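Local coordinates for protein 2''-aminoglycoside nucleotidyltransferase (Klebsiella pneumoniae, PDB 4WQK) that confers resistance to kanamycin, gentamicin, tobramycin and related aminoglycosides by magnesium-dependent transfer of a nucleotide to their 2''-hydroxyl group, at residues P23-G27 with V121-S125. Residues are numbered along the deposited sequence; the frame is centred on the assembly and turned at random. Where two conformers were deposited one is given.
Sequences PLWIG and VRCNS
Ile26 and Cys123 form a single beta bridge, with Ile26 N hydrogen-bonded to Arg122 O (2.9 Å) and Asn124 N to Ile26 O (2.9 Å), while the two segments run 60° apart. Beyond this bridge, two waters continue the link: one accepts from both Leu24 N and Arg122 NH1, the other donates to Leu24 O and Arg122 O, so the latter carbonyl is gripped by the water as well as by Ile26 N.

The side chain of Arg122 passes slantwise over one face of the Trp25 indole, its guanidinium plane turned 51° from the ring. Its CB makes a CH-pi contact over the five-membered ring, 3.9 Å from the centroid, and CD sits 3.6 Å above the indole plane, displaced toward the rim. Extended from CG to NE, the chain carries the guanidinium past the indole to Pro23, whose CB lies over one face of the guanidinium, 3.5 Å from Arg122 NH1. Cys123 O approaches the indole edge at CD1 (3.6 Å). On Asn124, ND2 comes 3.7 Å from Trp25 CB and OD1 meets Gly27 CA; the Asn124 and Trp25 side chains cross at roughly a right angle, although the amide and indole planes differ by only 19°. Ile26 CG1 reaches Val121 CG2 at 4.3 Å.

The polar ends have further partners: Trp25 NE1 donates to Pro109 O, Arg122 NE donates to Glu110 O, and the Asn124 amide hydrogen-bonds through OD1 to Thr49 OG1 and through ND2 to Ser107 O. Strand 25-27 pairs with strand 46-51, which bears the magnesium ligand Asp47. Backbone bonds, apolar cover and a doubly held amide thus join the N-terminal domain to the chain entering helix 126-139 of the C-terminal domain, close to the metal site.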
# COMPACT_ATOMS: atom_id res chain seq x y z
N PRO A 23 -1.94 -10.17 9.59
CA PRO A 23 -1.83 -9.90 8.14
C PRO A 23 -1.42 -8.44 7.89
O PRO A 23 -1.85 -7.54 8.60
CB PRO A 23 -3.25 -10.18 7.63
CG PRO A 23 -4.13 -9.78 8.82
CD PRO A 23 -3.33 -10.23 10.07
N LEU A 24 -0.57 -8.21 6.88
CA LEU A 24 -0.18 -6.87 6.48
C LEU A 24 -0.18 -6.87 4.96
O LEU A 24 0.24 -7.86 4.35
CB LEU A 24 1.21 -6.48 6.98
CG LEU A 24 1.42 -6.41 8.50
CD1 LEU A 24 2.92 -6.21 8.75
CD2 LEU A 24 0.60 -5.27 9.10
N TRP A 25 -0.63 -5.76 4.38
CA TRP A 25 -0.66 -5.63 2.92
C TRP A 25 0.36 -4.61 2.47
O TRP A 25 0.39 -3.49 2.98
CB TRP A 25 -2.05 -5.21 2.43
CG TRP A 25 -3.08 -6.30 2.59
CD1 TRP A 25 -3.52 -7.14 1.62
CD2 TRP A 25 -3.78 -6.65 3.80
NE1 TRP A 25 -4.44 -8.05 2.15
CE2 TRP A 25 -4.60 -7.77 3.48
CE3 TRP A 25 -3.79 -6.14 5.10
CZ2 TRP A 25 -5.44 -8.37 4.43
CZ3 TRP A 25 -4.62 -6.76 6.05
CH2 TRP A 25 -5.42 -7.86 5.69
N ILE A 26 1.21 -5.01 1.54
CA ILE A 26 2.04 -3.99 0.87
C ILE A 26 1.16 -3.10 0.05
O ILE A 26 0.27 -3.57 -0.67
CB ILE A 26 3.11 -4.68 -0.02
CG1 ILE A 26 3.87 -5.75 0.77
CG2 ILE A 26 4.03 -3.64 -0.71
CD1 ILE A 26 4.60 -5.19 1.89
N GLY A 27 1.44 -1.78 0.11
CA GLY A 27 0.69 -0.77 -0.61
C GLY A 27 1.56 0.02 -1.58
O GLY A 27 2.76 -0.24 -1.68
N VAL A 121 3.44 -12.39 -1.03
CA VAL A 121 3.06 -11.31 -0.13
C VAL A 121 1.65 -10.87 -0.41
O VAL A 121 1.21 -10.82 -1.57
CB VAL A 121 3.97 -10.06 -0.21
CG1 VAL A 121 5.43 -10.41 0.10
CG2 VAL A 121 3.90 -9.36 -1.63
N ARG A 122 0.94 -10.56 0.66
CA ARG A 122 -0.32 -9.83 0.52
C ARG A 122 -0.04 -8.41 0.03
O ARG A 122 0.86 -7.73 0.51
CB ARG A 122 -1.07 -9.81 1.85
CG ARG A 122 -1.61 -11.18 2.31
CD ARG A 122 -2.55 -11.02 3.48
NE ARG A 122 -3.20 -12.28 3.89
CZ ARG A 122 -2.79 -13.02 4.92
NH1 ARG A 122 -1.76 -12.66 5.67
NH2 ARG A 122 -3.48 -14.13 5.23
N CYS A 123 -0.93 -7.94 -0.84
CA CYS A 123 -0.83 -6.57 -1.30
C CYS A 123 -2.19 -6.03 -1.62
O CYS A 123 -3.11 -6.76 -1.95
CB CYS A 123 0.12 -6.48 -2.49
SG CYS A 123 -0.05 -7.82 -3.71
N ASN A 124 -2.30 -4.70 -1.49
CA ASN A 124 -3.58 -4.08 -1.78
C ASN A 124 -3.96 -4.33 -3.24
O ASN A 124 -3.08 -4.52 -4.11
CB ASN A 124 -3.52 -2.58 -1.47
CG ASN A 124 -3.42 -2.33 0.00
OD1 ASN A 124 -2.48 -1.69 0.48
ND2 ASN A 124 -4.38 -2.86 0.75
N SER A 125 -5.24 -4.30 -3.53
CA SER A 125 -5.74 -4.55 -4.88
C SER A 125 -5.34 -3.45 -5.87
O SER A 125 -5.02 -2.33 -5.48
CB SER A 125 -7.25 -4.66 -4.84
OG SER A 125 -7.79 -3.37 -4.52
O HOH W 1 0.29 -10.76 5.53
O HOH W 2 2.43 -8.24 2.74